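Local coordinates for protein HIAXHD3 (Humicola insolens, PDB 3ZXK) that hydrolyses arabinofuranosyl side chains as a family 43 glycoside hydrolase, an exo-acting enzyme into which endo-xylanase activity has been engineered, at residues Y30-T35 with F97-C102; E15-L20 with G41-K46. All blocks are in the same frame, centred on the assembly; numbering follows the deposited sequence.

Interaction 1 of 2, residues Y30-T35 with F97-C102; sequences YYSSST and FYWYGC
Y30 and F97 form the aromatic half of this contact, a T-shaped pair in which the phenylalanine presents its edge to one face of the tyrosine. The ring planes stand at 79° and the centroids are 5.6 Å apart. F97 CZ does the touching, offset toward the rim of the tyrosine ring, with Y30 CE2 as its nearest atom at 4.3 Å. The phenol oxygen plays no part in the stack, being hydrogen-bonded to the carbonyl of G122; that bond and the stack both act on the ring, one at its end and the other over its face.

The polar half is mediated by water. One water molecule donates to the carbonyl oxygen of S33, 2.9 Å from the water O, and accepts from the indole of W99, whose NE1 is 3.1 Å from the same water O. The water lies in the plane of the indole, at its edge. W99 CG is anti to the backbone N (chi1 178°), a setting that carries the pyrrole side of the indole over to the serines. S32 OG meets the same edge by packing, 4.0 Å from W99 CD1, and is 2.7 Å from the water O.

The two strands belong to different four-stranded antiparallel sheets, consistent with neighbouring blades of the five-bladed beta-propeller of family 43. Strand 28-32 is bonded to 21-25 and 41-47 within its own blade, while strand 96-103 pairs with 87-91 and 106-113; within these two segments the blades meet through side chains and a water held by the S33 carbonyl.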
ATOM      1  N   TYR A  30     -11.727   6.713  -7.157  1.00  4.79           N
ATOM      2  CA  TYR A  30     -10.280   6.478  -7.100  1.00  4.80           C
ATOM      3  C   TYR A  30      -9.789   6.567  -5.668  1.00  4.71           C
ATOM      4  O   TYR A  30     -10.320   7.342  -4.888  1.00  5.25           O
ATOM      5  CB  TYR A  30      -9.525   7.475  -7.988  1.00  5.40           C
ATOM      6  CG  TYR A  30      -9.759   7.231  -9.457  1.00  5.82           C
ATOM      7  CD1 TYR A  30      -9.137   6.167 -10.117  1.00  6.06           C
ATOM      8  CD2 TYR A  30     -10.636   8.037 -10.176  1.00  5.82           C
ATOM      9  CE1 TYR A  30      -9.372   5.933 -11.457  1.00  6.63           C
ATOM     10  CE2 TYR A  30     -10.879   7.816 -11.521  1.00  6.35           C
ATOM     11  CZ  TYR A  30     -10.230   6.785 -12.146  1.00  6.47           C
ATOM     12  OH  TYR A  30     -10.460   6.523 -13.463  1.00  6.62           O
ATOM     13  N   TYR A  31      -8.782   5.771  -5.341  1.00  4.34           N
ATOM     14  CA  TYR A  31      -8.278   5.604  -3.957  1.00  4.12           C
ATOM     15  C   TYR A  31      -6.777   5.591  -4.095  1.00  4.31           C
ATOM     16  O   TYR A  31      -6.230   4.815  -4.892  1.00  4.74           O
ATOM     17  CB  TYR A  31      -8.769   4.235  -3.495  1.00  4.14           C
ATOM     18  CG  TYR A  31      -8.413   3.692  -2.127  1.00  4.79           C
ATOM     19  CD1 TYR A  31      -7.087   3.571  -1.694  1.00  4.90           C
ATOM     20  CD2 TYR A  31      -9.423   3.195  -1.310  1.00  6.49           C
ATOM     21  CE1 TYR A  31      -6.780   2.987  -0.465  1.00  4.16           C
ATOM     22  CE2 TYR A  31      -9.118   2.630  -0.083  1.00  5.74           C
ATOM     23  CZ  TYR A  31      -7.819   2.517   0.330  1.00  4.92           C
ATOM     24  OH  TYR A  31      -7.631   1.934   1.563  1.00  5.60           O
ATOM     25  N   SER A  32      -6.116   6.462  -3.348  1.00  4.17           N
ATOM     26  CA  SER A  32      -4.662   6.572  -3.332  1.00  4.50           C
ATOM     27  C   SER A  32      -4.121   6.193  -1.954  1.00  4.76           C
ATOM     28  O   SER A  32      -4.669   6.638  -0.951  1.00  5.13           O
ATOM     29  CB  SER A  32      -4.276   8.005  -3.704  1.00  5.55           C
ATOM     30  OG  SER A  32      -2.881   8.232  -3.591  1.00  8.19           O
ATOM     31  N   SER A  33      -3.048   5.403  -1.900  1.00  5.37           N
ATOM     32  CA  SER A  33      -2.488   4.907  -0.631  1.00  5.13           C
ATOM     33  C   SER A  33      -0.979   5.132  -0.486  1.00  5.54           C
ATOM     34  O   SER A  33      -0.302   5.546  -1.456  1.00  5.75           O
ATOM     35  CB  SER A  33      -2.862   3.435  -0.361  1.00  5.43           C
ATOM     36  OG  SER A  33      -2.224   2.572  -1.286  1.00  6.98           O
ATOM     37  N   SER A  34      -0.460   4.853   0.720  1.00  5.60           N
ATOM     38  CA  SER A  34       0.952   5.087   1.031  0.64  5.76           C
ATOM     39  C   SER A  34       1.771   3.816   1.080  1.00  5.64           C
ATOM     40  O   SER A  34       1.294   2.743   1.505  1.00  6.53           O
ATOM     41  CB  SER A  34       1.046   5.769   2.381  0.64  6.69           C
ATOM     42  OG  SER A  34       0.291   6.949   2.347  0.64  9.89           O
ATOM     43  N   THR A  35       3.021   3.937   0.631  1.00  5.12           N
ATOM     44  CA  THR A  35       3.859   2.761   0.406  1.00  4.39           C
ATOM     45  C   THR A  35       5.277   2.839   0.962  1.00  4.21           C
ATOM     46  O   THR A  35       6.056   1.951   0.708  1.00  3.95           O
ATOM     47  CB  THR A  35       3.983   2.480  -1.101  1.00  4.53           C
ATOM     48  OG1 THR A  35       4.040   3.733  -1.800  1.00  4.97           O
ATOM     49  CG2 THR A  35       2.750   1.677  -1.619  1.00  5.82           C
ATOM     50  N   PHE A  97      -4.135  14.316 -13.394  1.00  4.12           N
ATOM     51  CA  PHE A  97      -4.071  13.909 -11.977  1.00  3.73           C
ATOM     52  C   PHE A  97      -2.833  14.491 -11.292  1.00  3.62           C
ATOM     53  O   PHE A  97      -1.736  14.482 -11.875  1.00  3.79           O
ATOM     54  CB  PHE A  97      -4.008  12.387 -11.866  1.00  3.63           C
ATOM     55  CG  PHE A  97      -5.298  11.673 -12.213  1.00  3.84           C
ATOM     56  CD1 PHE A  97      -5.574  11.322 -13.541  1.00  4.31           C
ATOM     57  CD2 PHE A  97      -6.201  11.281 -11.217  1.00  4.01           C
ATOM     58  CE1 PHE A  97      -6.749  10.638 -13.864  1.00  5.60           C
ATOM     59  CE2 PHE A  97      -7.386  10.601 -11.546  1.00  5.25           C
ATOM     60  CZ  PHE A  97      -7.650  10.277 -12.864  1.00  6.01           C
ATOM     61  N   TYR A  98      -3.024  15.015 -10.082  1.00  3.31           N
ATOM     62  CA  TYR A  98      -1.938  15.580  -9.290  1.00  3.26           C
ATOM     63  C   TYR A  98      -1.752  14.791  -7.990  1.00  3.10           C
ATOM     64  O   TYR A  98      -2.654  14.761  -7.131  1.00  3.35           O
ATOM     65  CB  TYR A  98      -2.200  17.033  -8.898  1.00  3.42           C
ATOM     66  CG  TYR A  98      -2.193  18.048 -10.022  1.00  3.88           C
ATOM     67  CD1 TYR A  98      -3.170  18.023 -11.032  1.00  4.26           C
ATOM     68  CD2 TYR A  98      -1.232  19.054 -10.070  1.00  3.85           C
ATOM     69  CE1 TYR A  98      -3.171  18.955 -12.067  1.00  4.76           C
ATOM     70  CE2 TYR A  98      -1.243  20.005 -11.096  1.00  4.53           C
ATOM     71  CZ  TYR A  98      -2.202  19.940 -12.109  1.00  4.63           C
ATOM     72  OH  TYR A  98      -2.219  20.896 -13.097  1.00  5.12           O
ATOM     73  N   TRP A  99      -0.549  14.279  -7.790  1.00  3.29           N
ATOM     74  CA  TRP A  99      -0.173  13.574  -6.562  1.00  2.91           C
ATOM     75  C   TRP A  99       0.870  14.406  -5.846  1.00  2.87           C
ATOM     76  O   TRP A  99       1.899  14.733  -6.435  1.00  3.23           O
ATOM     77  CB  TRP A  99       0.402  12.172  -6.897  1.00  3.31           C
ATOM     78  CG  TRP A  99       0.855  11.438  -5.649  1.00  3.66           C
ATOM     79  CD1 TRP A  99       0.069  10.654  -4.826  1.00  4.21           C
ATOM     80  CD2 TRP A  99       2.161  11.491  -5.008  1.00  3.85           C
ATOM     81  NE1 TRP A  99       0.787  10.205  -3.741  1.00  4.29           N
ATOM     82  CE2 TRP A  99       2.062  10.675  -3.798  1.00  3.65           C
ATOM     83  CE3 TRP A  99       3.372  12.095  -5.311  1.00  4.13           C
ATOM     84  CZ2 TRP A  99       3.145  10.474  -2.951  1.00  4.32           C
ATOM     85  CZ3 TRP A  99       4.452  11.902  -4.436  1.00  4.67           C
ATOM     86  CH2 TRP A  99       4.341  11.104  -3.286  1.00  4.81           C
ATOM     87  N   TYR A 100       0.621  14.753  -4.588  1.00  2.99           N
ATOM     88  CA  TYR A 100       1.668  15.431  -3.821  1.00  3.24           C
ATOM     89  C   TYR A 100       1.986  14.559  -2.613  1.00  3.44           C
ATOM     90  O   TYR A 100       1.057  14.040  -1.966  1.00  3.61           O
ATOM     91  CB  TYR A 100       1.198  16.781  -3.280  1.00  3.41           C
ATOM     92  CG  TYR A 100       0.889  17.854  -4.292  1.00  3.55           C
ATOM     93  CD1 TYR A 100      -0.349  17.899  -4.950  1.00  3.67           C
ATOM     94  CD2 TYR A 100       1.839  18.858  -4.579  1.00  3.81           C
ATOM     95  CE1 TYR A 100      -0.628  18.909  -5.877  1.00  4.33           C
ATOM     96  CE2 TYR A 100       1.563  19.867  -5.505  1.00  4.05           C
ATOM     97  CZ  TYR A 100       0.329  19.883  -6.140  1.00  3.86           C
ATOM     98  OH  TYR A 100       0.034  20.867  -7.063  1.00  5.05           O
ATOM     99  N   GLY A 101       3.264  14.508  -2.260  1.00  3.47           N
ATOM    100  CA  GLY A 101       3.655  13.835  -1.012  1.00  3.99           C
ATOM    101  C   GLY A 101       4.944  14.423  -0.470  1.00  4.43           C
ATOM    102  O   GLY A 101       5.891  14.626  -1.238  1.00  4.48           O
ATOM    103  N   CYS A 102       5.000  14.662   0.844  1.00  5.46           N
ATOM    104  CA  CYS A 102       6.230  15.118   1.488  1.00  6.15           C
ATOM    105  C   CYS A 102       7.081  13.929   1.885  1.00  5.70           C
ATOM    106  O   CYS A 102       6.606  13.027   2.575  1.00  6.67           O
ATOM    107  CB  CYS A 102       5.931  15.966   2.736  1.00  8.72           C
ATOM    108  SG  CYS A 102       7.488  16.480   3.526  1.00 14.15           S
TER
HETATM  109  O   HOH W   1      -0.848   8.384  -1.836  1.00 10.16           O

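Interaction 2 of 2, residues E15-L20 with G41-K46; sequences EDHPAL and GAPVLK
L45 lays its methyl CD1 over one face of the H17 imidazole, almost exactly above the centre: the carbon is 3.9 Å from the centroid of the H17 ring and only 9° off the ring normal, a well-formed CH-pi contact. The second methyl also reaches the ring, with L45 CD2 3.9 Å from H17 CE1, so both branches of the leucine are spent on the histidine. The two side chains approach from opposite directions, one from the loop 15-20 and the other from strand 41-47.

P43 comes to the same ring from a different side. Its CG lies in the imidazole plane, at the edge, 3.8 Å from H17 CE1, and P43 CB follows at 4.0 Å from H17 CE1. P43 and L45, two apart on the strand, both turn toward the histidine, whereas V44 between them points away. H17 holds CG anti to its carbonyl carbon (chi1 -83°), which swings the ring across to the strand.

The nitrogen ND1 is engaged by a hydrogen bond with S33 OG, which fixes which way round the ring is turned while leucine and proline pack against face and edge. With an alanine in place of the histidine, the L45 methyls would probably lose the flat surface they cover, and S33 OG would be left without its imidazole mate. R375, from strand 372-375 of another sheet, touches both H17 and P43.

The contact packs a loop near the middle of the molecule against a four-stranded sheet, consistent with a propeller blade. The H17 side chain is about 12 Å from bound arabinofuranose, too far to touch the sugar. Apolar carbons cover one face and part of the edge of the imidazole, while ND1 meets a serine; the chemistry implies a ring oriented by that polar bond and packed by aliphatic carbons.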
ATOM      1  N   GLU A  15      -6.666  -5.770   2.156  1.00  5.88           N
ATOM      2  CA  GLU A  15      -5.259  -5.654   1.747  1.00  6.06           C
ATOM      3  C   GLU A  15      -4.761  -4.308   2.262  1.00  6.03           C
ATOM      4  O   GLU A  15      -5.512  -3.320   2.291  1.00  6.21           O
ATOM      5  CB  GLU A  15      -5.103  -5.736   0.217  1.00  6.91           C
ATOM      6  CG  GLU A  15      -5.371  -7.125  -0.388  1.00  8.93           C
ATOM      7  CD  GLU A  15      -5.127  -7.217  -1.898  1.00 13.32           C
ATOM      8  OE1 GLU A  15      -4.334  -6.400  -2.403  1.00 18.24           O
ATOM      9  OE2 GLU A  15      -5.735  -8.091  -2.590  1.00 15.01           O
ATOM     10  N   ASP A  16      -3.488  -4.262   2.656  1.00  6.32           N
ATOM     11  CA  ASP A  16      -2.860  -3.105   3.290  1.00  5.80           C
ATOM     12  C   ASP A  16      -2.759  -1.906   2.328  1.00  5.15           C
ATOM     13  O   ASP A  16      -1.883  -1.882   1.475  1.00  4.82           O
ATOM     14  CB  ASP A  16      -1.472  -3.546   3.756  1.00  5.75           C
ATOM     15  CG  ASP A  16      -0.699  -2.474   4.445  1.00  5.05           C
ATOM     16  OD1 ASP A  16      -1.302  -1.690   5.205  1.00  5.60           O
ATOM     17  OD2 ASP A  16       0.541  -2.457   4.253  1.00  5.83           O
ATOM     18  N   HIS A  17      -3.610  -0.898   2.520  1.00  5.12           N
ATOM     19  CA  HIS A  17      -3.673   0.325   1.652  1.00  4.57           C
ATOM     20  C   HIS A  17      -3.891   1.522   2.552  1.00  4.99           C
ATOM     21  O   HIS A  17      -4.970   2.122   2.579  1.00  5.80           O
ATOM     22  CB  HIS A  17      -4.709   0.178   0.510  1.00  4.90           C
ATOM     23  CG  HIS A  17      -4.175  -0.557  -0.705  1.00  5.60           C
ATOM     24  ND1 HIS A  17      -3.261  -0.012  -1.549  1.00  6.38           N
ATOM     25  CD2 HIS A  17      -4.418  -1.836  -1.175  1.00  6.21           C
ATOM     26  CE1 HIS A  17      -2.959  -0.901  -2.521  1.00  6.30           C
ATOM     27  NE2 HIS A  17      -3.670  -2.013  -2.294  1.00  7.28           N
ATOM     28  N   PRO A  18      -2.866   1.881   3.334  1.00  5.27           N
ATOM     29  CA  PRO A  18      -3.026   2.900   4.375  1.00  5.47           C
ATOM     30  C   PRO A  18      -3.064   4.330   3.879  1.00  5.64           C
ATOM     31  O   PRO A  18      -2.719   4.603   2.715  1.00  5.49           O
ATOM     32  CB  PRO A  18      -1.743   2.750   5.200  1.00  5.94           C
ATOM     33  CG  PRO A  18      -0.736   2.299   4.199  1.00  5.86           C
ATOM     34  CD  PRO A  18      -1.505   1.319   3.346  1.00  5.83           C
ATOM     35  N   ALA A  19      -3.473   5.238   4.773  1.00  5.98           N
ATOM     36  CA  ALA A  19      -3.470   6.689   4.511  1.00  6.57           C
ATOM     37  C   ALA A  19      -4.256   7.089   3.268  1.00  6.37           C
ATOM     38  O   ALA A  19      -3.859   7.972   2.508  1.00  7.75           O
ATOM     39  CB  ALA A  19      -2.050   7.248   4.467  1.00  7.11           C
ATOM     40  N   LEU A  20      -5.408   6.461   3.093  1.00  5.40           N
ATOM     41  CA  LEU A  20      -6.162   6.583   1.859  1.00  5.13           C
ATOM     42  C   LEU A  20      -6.681   7.994   1.614  1.00  5.84           C
ATOM     43  O   LEU A  20      -7.014   8.716   2.563  1.00  6.73           O
ATOM     44  CB  LEU A  20      -7.286   5.537   1.827  1.00  5.76           C
ATOM     45  CG  LEU A  20      -8.463   5.734   2.793  1.00  6.29           C
ATOM     46  CD1 LEU A  20      -9.588   6.519   2.115  1.00  6.05           C
ATOM     47  CD2 LEU A  20      -8.970   4.388   3.299  1.00  7.87           C
ATOM     48  N   GLY A  41       5.665   3.480  -6.039  1.00  3.31           N
ATOM     49  CA  GLY A  41       4.946   3.972  -4.878  1.00  3.62           C
ATOM     50  C   GLY A  41       3.604   4.584  -5.225  1.00  3.60           C
ATOM     51  O   GLY A  41       3.329   4.886  -6.390  1.00  3.65           O
ATOM     52  N   ALA A  42       2.794   4.786  -4.177  1.00  3.87           N
ATOM     53  CA  ALA A  42       1.515   5.506  -4.257  1.00  3.54           C
ATOM     54  C   ALA A  42       0.526   4.866  -5.220  1.00  3.39           C
ATOM     55  O   ALA A  42       0.155   5.471  -6.236  1.00  3.32           O
ATOM     56  CB  ALA A  42       1.702   6.996  -4.568  1.00  3.83           C
ATOM     57  N   PRO A  43       0.081   3.651  -4.904  1.00  3.23           N
ATOM     58  CA  PRO A  43      -0.891   2.972  -5.776  1.00  3.82           C
ATOM     59  C   PRO A  43      -2.180   3.768  -5.877  1.00  3.92           C
ATOM     60  O   PRO A  43      -2.540   4.519  -4.938  1.00  4.59           O
ATOM     61  CB  PRO A  43      -1.215   1.677  -5.026  1.00  4.45           C
ATOM     62  CG  PRO A  43      -0.441   1.692  -3.782  1.00  4.85           C
ATOM     63  CD  PRO A  43       0.388   2.902  -3.673  1.00  4.00           C
ATOM     64  N   VAL A  44      -2.840   3.598  -7.019  1.00  4.28           N
ATOM     65  CA  VAL A  44      -4.194   4.087  -7.255  1.00  4.41           C
ATOM     66  C   VAL A  44      -5.082   2.871  -7.522  1.00  4.21           C
ATOM     67  O   VAL A  44      -4.764   2.047  -8.400  1.00  4.69           O
ATOM     68  CB  VAL A  44      -4.283   5.039  -8.469  1.00  4.86           C
ATOM     69  CG1 VAL A  44      -5.695   5.581  -8.653  1.00  6.03           C
ATOM     70  CG2 VAL A  44      -3.338   6.229  -8.293  1.00  5.26           C
ATOM     71  N   LEU A  45      -6.172   2.782  -6.762  1.00  4.32           N
ATOM     72  CA  LEU A  45      -7.207   1.775  -6.978  1.00  4.16           C
ATOM     73  C   LEU A  45      -8.439   2.418  -7.557  1.00  4.19           C
ATOM     74  O   LEU A  45      -8.692   3.623  -7.359  1.00  3.80           O
ATOM     75  CB  LEU A  45      -7.563   1.048  -5.679  1.00  4.98           C
ATOM     76  CG  LEU A  45      -6.403   0.633  -4.746  1.00  7.18           C
ATOM     77  CD1 LEU A  45      -6.992   0.145  -3.428  1.00  8.60           C
ATOM     78  CD2 LEU A  45      -5.550  -0.439  -5.391  1.00  9.04           C
ATOM     79  N   LYS A  46      -9.217   1.605  -8.270  1.00  4.48           N
ATOM     80  CA  LYS A  46     -10.418   2.055  -8.932  1.00  4.73           C
ATOM     81  C   LYS A  46     -11.602   1.192  -8.485  1.00  4.73           C
ATOM     82  O   LYS A  46     -11.451  -0.026  -8.269  1.00  4.83           O
ATOM     83  CB  LYS A  46     -10.192   1.899 -10.430  1.00  6.43           C
ATOM     84  CG  LYS A  46     -11.412   1.873 -11.293  1.00  8.75           C
ATOM     85  CD  LYS A  46     -11.061   1.605 -12.737  1.00 10.20           C
ATOM     86  CE  LYS A  46     -12.300   1.862 -13.575  1.00 12.69           C
ATOM     87  NZ  LYS A  46     -12.020   1.717 -15.023  1.00 15.64           N
TER

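Overall arrangement
From the N terminus, the loop 15-20 comes first and leads into strand 21-25. The hairpin to strand 28-32 follows, its second strand running into segment 30-35 of interaction 1. The chain then reaches strand 41-47, where interaction 2 closes a loop of 20 intervening residues back onto 15-20. Interaction 1 closes later, across 61 residues, when 97-102 returns to 30-35. The segments therefore alternate, and the two closures cross, neither nesting in the other. Their centres are about 8 Å apart, and the probable Y31 O to L45 N hydrogen bond links 30-35 to 41-46, whose strands are neighbours in one sheet. Interaction 2 ties the incoming loop to that sheet; interaction 1 ties the sheet to the next.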